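Local coordinates for CYCLIN domain-containing protein (Chaetomium thermophilum, PDB 6Z3U) that probably acts as the cyclin H-type regulatory subunit that activates a cyclin-dependent serine/threonine kinase within the CAK complex, at residues Val90-Leu98 and Leu221-Asp229; Tyr12-Trp21 and Gly178-Lys186. All blocks are in the same frame, centred on the assembly; numbering follows the deposited sequence.

From the N terminus the chain first passes through Y12-W21, around the short helix 16-19, and then reaches V90-L98 on helix 83-103. After helices 108-124, 132-146 and 172-178 it returns to the first segment: G178-K186, the end of helix 172-178 and the loop before helix 189-200, closes contact 2. L221-D229 follows beyond helix 207-221 and closes contact 1 back onto helix 83-103. The two closures therefore cross rather than nest. Contact 2 ties the N-terminal region to the loop after helix 172-178, and contact 1 joins helix 83-103 to the cyclin C-terminal domain. Their centres lie about 19 Å apart, and they do not touch.

Contact 1. Residues Val90-Leu98 and Leu221-Asp229; sequences VTFYTAELL and LRFSPLITD
I227 pushes its CD1 into a hole on helix 83-103 lined by T91, T94, A95 and L98, a knob-into-hole fit. Its CG1 lies anti to the carbonyl carbon (chi1 -58°), and with chi2 also at -58° CD1 is brought to 3.6 Å from T94 CG2. The other branch serves T91, whose methyl CG2 meets I227 CG2. Both threonines turn their hydroxyls back onto their own helix, T91 OG1 to L87 O and T94 OG1 to V90 O; at T94, chi1 of -55° does this and presents CG2 to the partner, 3.5 Å from L226 O. L98 straddles the next part of the seam with two methyls: CD1 lies 3.7 Å from I227 CD1 and 4.1 Å from F223 CD1, while CD2 packs on L226 CD1 at 3.8 Å. F223, the N-cap residue of helix 224-227, also lays its ring against I227, with I227 CG1 3.6 Å above its plane and over its centre. R222 points its end away, to a salt bridge with D108. With no hydrogen bond crossing between the segments, this is a buried apolar joint between helix 83-103 and the cyclin C-terminal domain, consistent with the two-repeat cyclin fold.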
loop_
_atom_site.group_PDB
_atom_site.type_symbol
_atom_site.label_atom_id
_atom_site.label_comp_id
_atom_site.label_asym_id
_atom_site.label_seq_id
_atom_site.Cartn_x
_atom_site.Cartn_y
_atom_site.Cartn_z
ATOM N N VAL A 90 -15.510 21.687 -3.156
ATOM C CA VAL A 90 -14.657 20.565 -2.777
ATOM C C VAL A 90 -14.551 20.475 -1.261
ATOM O O VAL A 90 -14.625 19.385 -0.680
ATOM C CB VAL A 90 -13.271 20.695 -3.433
ATOM C CG1 VAL A 90 -12.316 19.649 -2.872
ATOM C CG2 VAL A 90 -13.387 20.560 -4.935
ATOM N N THR A 91 -14.386 21.620 -0.595
ATOM C CA THR A 91 -14.301 21.619 0.860
ATOM C C THR A 91 -15.620 21.186 1.483
ATOM O O THR A 91 -15.633 20.432 2.463
ATOM C CB THR A 91 -13.901 23.009 1.357
ATOM O OG1 THR A 91 -12.725 23.443 0.661
ATOM C CG2 THR A 91 -13.618 22.991 2.849
ATOM N N PHE A 92 -16.740 21.650 0.928
ATOM C CA PHE A 92 -18.044 21.273 1.463
ATOM C C PHE A 92 -18.272 19.772 1.332
ATOM O O PHE A 92 -18.721 19.114 2.278
ATOM C CB PHE A 92 -19.146 22.058 0.746
ATOM C CG PHE A 92 -20.534 21.553 1.024
ATOM C CD1 PHE A 92 -21.176 21.862 2.212
ATOM C CD2 PHE A 92 -21.203 20.779 0.090
ATOM C CE1 PHE A 92 -22.454 21.400 2.468
ATOM C CE2 PHE A 92 -22.482 20.315 0.341
ATOM C CZ PHE A 92 -23.108 20.627 1.531
ATOM N N TYR A 93 -17.959 19.209 0.164
ATOM C CA TYR A 93 -18.192 17.790 -0.067
ATOM C C TYR A 93 -17.137 16.908 0.587
ATOM O O TYR A 93 -17.404 15.726 0.829
ATOM C CB TYR A 93 -18.258 17.510 -1.570
ATOM C CG TYR A 93 -19.565 17.952 -2.193
ATOM C CD1 TYR A 93 -20.756 17.309 -1.878
ATOM C CD2 TYR A 93 -19.612 19.015 -3.087
ATOM C CE1 TYR A 93 -21.956 17.712 -2.436
ATOM C CE2 TYR A 93 -20.810 19.424 -3.652
ATOM C CZ TYR A 93 -21.978 18.767 -3.321
ATOM O OH TYR A 93 -23.176 19.159 -3.875
ATOM N N THR A 94 -15.950 17.445 0.876
ATOM C CA THR A 94 -14.987 16.694 1.678
ATOM C C THR A 94 -15.494 16.516 3.105
ATOM O O THR A 94 -15.268 15.471 3.725
ATOM C CB THR A 94 -13.629 17.398 1.677
ATOM O OG1 THR A 94 -13.195 17.609 0.328
ATOM C CG2 THR A 94 -12.589 16.559 2.409
ATOM N N ALA A 95 -16.171 17.532 3.645
ATOM C CA ALA A 95 -16.766 17.398 4.970
ATOM C C ALA A 95 -17.943 16.433 4.942
ATOM O O ALA A 95 -18.130 15.647 5.877
ATOM C CB ALA A 95 -17.205 18.767 5.488
ATOM N N GLU A 96 -18.750 16.481 3.879
ATOM C CA GLU A 96 -19.851 15.533 3.746
ATOM C C GLU A 96 -19.324 14.114 3.586
ATOM O O GLU A 96 -19.908 13.161 4.114
ATOM C CB GLU A 96 -20.735 15.919 2.560
ATOM C CG GLU A 96 -22.008 15.089 2.433
ATOM C CD GLU A 96 -22.956 15.631 1.380
ATOM O OE1 GLU A 96 -22.683 15.445 0.175
ATOM O OE2 GLU A 96 -23.974 16.249 1.756
ATOM N N LEU A 97 -18.219 13.957 2.854
ATOM C CA LEU A 97 -17.592 12.646 2.720
ATOM C C LEU A 97 -17.202 12.093 4.084
ATOM O O LEU A 97 -17.482 10.930 4.399
ATOM C CB LEU A 97 -16.373 12.755 1.802
ATOM C CG LEU A 97 -15.592 11.478 1.496
ATOM C CD1 LEU A 97 -14.983 11.557 0.105
ATOM C CD2 LEU A 97 -14.502 11.242 2.528
ATOM N N LEU A 98 -16.556 12.919 4.914
ATOM C CA LEU A 98 -16.166 12.477 6.249
ATOM C C LEU A 98 -17.388 12.122 7.086
ATOM O O LEU A 98 -17.416 11.084 7.758
ATOM C CB LEU A 98 -15.338 13.563 6.937
ATOM C CG LEU A 98 -13.966 13.872 6.336
ATOM C CD1 LEU A 98 -13.307 15.027 7.073
ATOM C CD2 LEU A 98 -13.078 12.645 6.377
ATOM N N LEU A 221 -6.525 15.792 14.010
ATOM C CA LEU A 221 -6.042 15.087 12.829
ATOM C C LEU A 221 -7.193 14.495 12.028
ATOM O O LEU A 221 -7.105 14.385 10.800
ATOM C CB LEU A 221 -5.063 13.987 13.241
ATOM C CG LEU A 221 -3.703 14.437 13.783
ATOM C CD1 LEU A 221 -2.860 13.226 14.161
ATOM C CD2 LEU A 221 -2.960 15.307 12.778
ATOM N N ARG A 222 -8.279 14.116 12.704
ATOM C CA ARG A 222 -9.425 13.505 12.046
ATOM C C ARG A 222 -10.216 14.476 11.181
ATOM O O ARG A 222 -11.084 14.027 10.425
ATOM C CB ARG A 222 -10.357 12.896 13.098
ATOM C CG ARG A 222 -9.909 11.536 13.613
ATOM C CD ARG A 222 -10.422 11.272 15.021
ATOM N NE ARG A 222 -10.227 9.879 15.415
ATOM C CZ ARG A 222 -11.030 9.209 16.238
ATOM N NH1 ARG A 222 -10.765 7.943 16.528
ATOM N NH2 ARG A 222 -12.091 9.800 16.773
ATOM N N PHE A 223 -9.956 15.782 11.269
ATOM C CA PHE A 223 -10.764 16.740 10.524
ATOM C C PHE A 223 -9.918 17.853 9.913
ATOM O O PHE A 223 -10.006 18.115 8.710
ATOM C CB PHE A 223 -11.831 17.349 11.439
ATOM C CG PHE A 223 -12.835 18.198 10.717
ATOM C CD1 PHE A 223 -13.960 17.616 10.158
ATOM C CD2 PHE A 223 -12.660 19.566 10.588
ATOM C CE1 PHE A 223 -14.894 18.378 9.488
ATOM C CE2 PHE A 223 -13.593 20.336 9.918
ATOM C CZ PHE A 223 -14.712 19.740 9.369
ATOM N N SER A 224 -9.100 18.512 10.735
ATOM C CA SER A 224 -8.422 19.729 10.292
ATOM C C SER A 224 -7.558 19.526 9.054
ATOM O O SER A 224 -7.705 20.303 8.094
ATOM C CB SER A 224 -7.593 20.298 11.449
ATOM O OG SER A 224 -8.383 21.117 12.290
ATOM N N PRO A 225 -6.658 18.540 8.992
ATOM C CA PRO A 225 -5.781 18.429 7.818
ATOM C C PRO A 225 -6.432 17.755 6.622
ATOM O O PRO A 225 -5.844 17.765 5.530
ATOM C CB PRO A 225 -4.607 17.600 8.350
ATOM C CG PRO A 225 -5.246 16.688 9.349
ATOM C CD PRO A 225 -6.392 17.469 9.972
ATOM N N LEU A 226 -7.622 17.179 6.788
ATOM C CA LEU A 226 -8.351 16.573 5.684
ATOM C C LEU A 226 -9.219 17.580 4.945
ATOM O O LEU A 226 -9.484 17.405 3.750
ATOM C CB LEU A 226 -9.228 15.432 6.202
ATOM C CG LEU A 226 -8.502 14.366 7.024
ATOM C CD1 LEU A 226 -9.489 13.321 7.521
ATOM C CD2 LEU A 226 -7.387 13.717 6.223
ATOM N N ILE A 227 -9.664 18.633 5.635
ATOM C CA ILE A 227 -10.483 19.665 5.011
ATOM C C ILE A 227 -9.639 20.797 4.437
ATOM O O ILE A 227 -10.125 21.547 3.578
ATOM C CB ILE A 227 -11.496 20.226 6.023
ATOM C CG1 ILE A 227 -12.387 19.104 6.568
ATOM C CG2 ILE A 227 -12.360 21.300 5.389
ATOM C CD1 ILE A 227 -13.164 18.343 5.501
ATOM N N THR A 228 -8.396 20.941 4.882
ATOM C CA THR A 228 -7.475 21.957 4.397
ATOM C C THR A 228 -6.412 21.295 3.522
ATOM O O THR A 228 -6.396 20.075 3.336
ATOM C CB THR A 228 -6.843 22.709 5.570
ATOM O OG1 THR A 228 -6.249 23.925 5.096
ATOM C CG2 THR A 228 -5.778 21.854 6.246
ATOM N N ASP A 229 -5.508 22.117 2.984
ATOM C CA ASP A 229 -4.439 21.641 2.111
ATOM C C ASP A 229 -3.202 21.185 2.880
ATOM O O ASP A 229 -2.082 21.296 2.364
ATOM C CB ASP A 229 -4.062 22.733 1.108
ATOM C CG ASP A 229 -5.204 23.089 0.180
ATOM O OD1 ASP A 229 -6.132 22.266 0.031
ATOM O OD2 ASP A 229 -5.170 24.191 -0.406
#

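Contact 2. Residues Tyr12-Trp21 and Gly178-Lys186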
loop_
_atom_site.group_PDB
_atom_site.type_symbol
_atom_site.label_atom_id
_atom_site.label_comp_id
_atom_site.label_asym_id
_atom_site.label_seq_id
_atom_site.Cartn_x
_atom_site.Cartn_y
_atom_site.Cartn_z
ATOM N N TYR A 12 11.217 8.987 2.775
ATOM C CA TYR A 12 9.920 9.618 2.559
ATOM C C TYR A 12 9.842 10.262 1.179
ATOM O O TYR A 12 8.812 10.166 0.501
ATOM C CB TYR A 12 9.643 10.661 3.643
ATOM C CG TYR A 12 8.307 11.348 3.470
ATOM C CD1 TYR A 12 7.145 10.793 3.990
ATOM C CD2 TYR A 12 8.204 12.544 2.769
ATOM C CE1 TYR A 12 5.921 11.414 3.825
ATOM C CE2 TYR A 12 6.984 13.171 2.599
ATOM C CZ TYR A 12 5.845 12.601 3.129
ATOM O OH TYR A 12 4.631 13.223 2.962
ATOM N N ARG A 13 10.920 10.920 0.743
ATOM C CA ARG A 13 10.908 11.611 -0.541
ATOM C C ARG A 13 10.768 10.671 -1.730
ATOM O O ARG A 13 10.598 11.153 -2.855
ATOM C CB ARG A 13 12.175 12.450 -0.712
ATOM C CG ARG A 13 12.214 13.689 0.163
ATOM C CD ARG A 13 13.430 14.547 -0.143
ATOM N NE ARG A 13 13.715 15.500 0.928
ATOM C CZ ARG A 13 14.738 15.414 1.778
ATOM N NH1 ARG A 13 14.890 16.342 2.712
ATOM N NH2 ARG A 13 15.610 14.418 1.697
ATOM N N GLN A 14 10.835 9.361 -1.521
ATOM C CA GLN A 14 10.625 8.409 -2.601
ATOM C C GLN A 14 9.163 8.013 -2.754
ATOM O O GLN A 14 8.829 7.276 -3.688
ATOM C CB GLN A 14 11.480 7.162 -2.385
ATOM C CG GLN A 14 12.950 7.467 -2.225
ATOM C CD GLN A 14 13.820 6.297 -2.608
ATOM O OE1 GLN A 14 13.811 5.255 -1.953
ATOM N NE2 GLN A 14 14.582 6.460 -3.683
ATOM N N SER A 15 8.291 8.481 -1.867
ATOM C CA SER A 15 6.887 8.120 -1.930
ATOM C C SER A 15 6.175 8.894 -3.033
ATOM O O SER A 15 6.590 9.991 -3.426
ATOM C CB SER A 15 6.204 8.399 -0.589
ATOM O OG SER A 15 6.117 9.795 -0.345
ATOM N N SER A 16 5.085 8.311 -3.528
ATOM C CA SER A 16 4.267 9.009 -4.510
ATOM C C SER A 16 3.662 10.270 -3.913
ATOM O O SER A 16 3.451 11.257 -4.625
ATOM C CB SER A 16 3.171 8.082 -5.033
ATOM O OG SER A 16 2.286 7.697 -3.997
ATOM N N GLN A 17 3.393 10.258 -2.606
ATOM C CA GLN A 17 2.822 11.431 -1.960
ATOM C C GLN A 17 3.722 12.649 -2.110
ATOM O O GLN A 17 3.227 13.781 -2.180
ATOM C CB GLN A 17 2.569 11.133 -0.481
ATOM C CG GLN A 17 1.997 12.302 0.305
ATOM C CD GLN A 17 1.271 11.860 1.564
ATOM O OE1 GLN A 17 0.660 10.792 1.597
ATOM N NE2 GLN A 17 1.338 12.682 2.607
ATOM N N TYR A 18 5.038 12.447 -2.166
ATOM C CA TYR A 18 5.968 13.565 -2.256
ATOM C C TYR A 18 6.244 13.965 -3.702
ATOM O O TYR A 18 6.175 15.149 -4.045
ATOM C CB TYR A 18 7.285 13.217 -1.553
ATOM C CG TYR A 18 8.334 14.300 -1.669
ATOM C CD1 TYR A 18 8.362 15.362 -0.776
ATOM C CD2 TYR A 18 9.293 14.262 -2.672
ATOM C CE1 TYR A 18 9.319 16.359 -0.877
ATOM C CE2 TYR A 18 10.254 15.254 -2.782
ATOM C CZ TYR A 18 10.262 16.300 -1.883
ATOM O OH TYR A 18 11.217 17.288 -1.989
ATOM N N GLU A 19 6.570 12.994 -4.555
ATOM C CA GLU A 19 6.950 13.325 -5.923
ATOM C C GLU A 19 5.753 13.760 -6.760
ATOM O O GLU A 19 5.914 14.529 -7.713
ATOM C CB GLU A 19 7.650 12.131 -6.577
ATOM C CG GLU A 19 6.740 10.943 -6.884
ATOM C CD GLU A 19 7.415 9.894 -7.754
ATOM O OE1 GLU A 19 8.545 9.473 -7.418
ATOM O OE2 GLU A 19 6.814 9.492 -8.774
ATOM N N LEU A 20 4.554 13.290 -6.420
ATOM C CA LEU A 20 3.365 13.510 -7.236
ATOM C C LEU A 20 2.333 14.422 -6.597
ATOM O O LEU A 20 1.682 15.189 -7.308
ATOM C CB LEU A 20 2.702 12.165 -7.560
ATOM C CG LEU A 20 2.786 11.643 -8.995
ATOM C CD1 LEU A 20 4.199 11.640 -9.550
ATOM C CD2 LEU A 20 2.206 10.233 -9.031
ATOM N N TRP A 21 2.153 14.358 -5.280
ATOM C CA TRP A 21 1.080 15.078 -4.604
ATOM C C TRP A 21 1.619 15.911 -3.452
ATOM O O TRP A 21 1.026 15.975 -2.370
ATOM C CB TRP A 21 0.006 14.109 -4.117
ATOM C CG TRP A 21 -0.660 13.380 -5.237
ATOM C CD1 TRP A 21 -0.477 12.077 -5.593
ATOM C CD2 TRP A 21 -1.611 13.920 -6.160
ATOM N NE1 TRP A 21 -1.261 11.769 -6.678
ATOM C CE2 TRP A 21 -1.966 12.884 -7.046
ATOM C CE3 TRP A 21 -2.198 15.178 -6.322
ATOM C CZ2 TRP A 21 -2.884 13.068 -8.078
ATOM C CZ3 TRP A 21 -3.108 15.357 -7.346
ATOM C CH2 TRP A 21 -3.442 14.308 -8.211
ATOM N N GLY A 178 -7.524 9.869 -12.007
ATOM C CA GLY A 178 -7.425 11.213 -11.466
ATOM C C GLY A 178 -6.339 11.347 -10.418
ATOM O O GLY A 178 -5.599 12.335 -10.400
ATOM N N ILE A 179 -6.218 10.351 -9.538
ATOM C CA ILE A 179 -5.215 10.377 -8.478
ATOM C C ILE A 179 -3.886 9.871 -9.026
ATOM O O ILE A 179 -2.927 9.668 -8.273
ATOM C CB ILE A 179 -5.664 9.549 -7.258
ATOM C CG1 ILE A 179 -5.847 8.075 -7.630
ATOM C CG2 ILE A 179 -6.956 10.114 -6.688
ATOM C CD1 ILE A 179 -6.132 7.181 -6.440
ATOM N N ARG A 180 -3.826 9.656 -10.339
ATOM C CA ARG A 180 -2.581 9.304 -11.018
ATOM C C ARG A 180 -2.029 7.972 -10.515
ATOM O O ARG A 180 -0.816 7.773 -10.426
ATOM C CB ARG A 180 -1.545 10.418 -10.859
ATOM C CG ARG A 180 -1.928 11.713 -11.564
ATOM C CD ARG A 180 -0.730 12.632 -11.718
ATOM N NE ARG A 180 0.260 12.075 -12.635
ATOM C CZ ARG A 180 1.470 12.586 -12.835
ATOM N NH1 ARG A 180 2.302 12.008 -13.690
ATOM N NH2 ARG A 180 1.851 13.672 -12.176
ATOM N N PHE A 181 -2.927 7.043 -10.194
ATOM C CA PHE A 181 -2.560 5.676 -9.842
ATOM C C PHE A 181 -1.710 5.603 -8.578
ATOM O O PHE A 181 -1.039 4.596 -8.335
ATOM C CB PHE A 181 -1.822 4.998 -11.003
ATOM C CG PHE A 181 -2.557 5.071 -12.311
ATOM C CD1 PHE A 181 -3.525 4.133 -12.627
ATOM C CD2 PHE A 181 -2.282 6.077 -13.220
ATOM C CE1 PHE A 181 -4.203 4.195 -13.828
ATOM C CE2 PHE A 181 -2.959 6.145 -14.425
ATOM C CZ PHE A 181 -3.920 5.203 -14.729
ATOM N N ALA A 182 -1.716 6.656 -7.766
ATOM C CA ALA A 182 -0.973 6.688 -6.506
ATOM C C ALA A 182 -1.931 6.283 -5.391
ATOM O O ALA A 182 -2.763 7.080 -4.952
ATOM C CB ALA A 182 -0.376 8.070 -6.263
ATOM N N LEU A 183 -1.812 5.035 -4.934
ATOM C CA LEU A 183 -2.718 4.480 -3.937
ATOM C C LEU A 183 -2.144 4.481 -2.525
ATOM O O LEU A 183 -2.895 4.240 -1.572
ATOM C CB LEU A 183 -3.104 3.047 -4.322
ATOM C CG LEU A 183 -4.265 2.902 -5.308
ATOM C CD1 LEU A 183 -4.124 3.858 -6.475
ATOM C CD2 LEU A 183 -4.354 1.470 -5.804
ATOM N N ASP A 184 -0.848 4.745 -2.365
ATOM C CA ASP A 184 -0.200 4.732 -1.053
ATOM C C ASP A 184 -0.253 6.140 -0.473
ATOM O O ASP A 184 0.530 7.014 -0.856
ATOM C CB ASP A 184 1.233 4.218 -1.158
ATOM C CG ASP A 184 2.093 5.045 -2.101
ATOM O OD1 ASP A 184 1.608 5.418 -3.192
ATOM O OD2 ASP A 184 3.262 5.317 -1.752
ATOM N N VAL A 185 -1.183 6.362 0.456
ATOM C CA VAL A 185 -1.352 7.645 1.124
ATOM C C VAL A 185 -0.893 7.498 2.567
ATOM O O VAL A 185 -1.204 6.502 3.230
ATOM C CB VAL A 185 -2.812 8.133 1.073
ATOM C CG1 VAL A 185 -2.897 9.577 1.540
ATOM C CG2 VAL A 185 -3.384 7.976 -0.327
ATOM N N LYS A 186 -0.167 8.498 3.054
ATOM C CA LYS A 186 0.475 8.447 4.359
ATOM C C LYS A 186 -0.276 9.366 5.308
ATOM O O LYS A 186 -0.466 10.550 5.013
ATOM C CB LYS A 186 1.946 8.854 4.255
ATOM C CG LYS A 186 2.745 7.971 3.307
ATOM C CD LYS A 186 4.155 8.487 3.108
ATOM C CE LYS A 186 5.007 7.477 2.356
ATOM N NZ LYS A 186 5.050 6.148 3.034
#
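W21, S16 and Q17, in and just beyond the short helix 16-19 that S15 N-caps, bond to the loop that leaves helix 172-178 through a Schellman motif and a type I' turn (I179 to A182). Three hydrogen bonds cross. S16 OG donates to D184 OD1 on its syn side, 33° out of the carboxylate plane. Q17, its CG anti to the backbone N (chi1 179°) and its chain extended beyond, brings OE1 to 2.8 Å from K186 N in a nearly straight bond (164° at the hydrogen). W21 NE1 reaches I179 O at 3.1 Å from above the carbonyl plane, and the turn's own A182 N comes to that oxygen from the opposite face. Replacing W21 with an alanine would probably leave I179 O without its indole donor and open a gap beside A182 and R180.

Apolar contacts fill in between. A182 CB lies in the plane of the indole at its edge, 4.1 Å from W21 CD1, and K186 CD slides past Y12, 3.5 Å from Y12 CE1, before K186 CE packs on S15 CB. On the side of the partner subunits, R146 of the kinase chain salt-bridges E19 and hydrogen-bonds Q14 O, while E65 of the RING-type chain salt-bridges R13 and hydrogen-bonds Y18 OH. L20 lies over one face of the R180 guanidinium, its CG 3.8 Å above that plane and displaced from the centre.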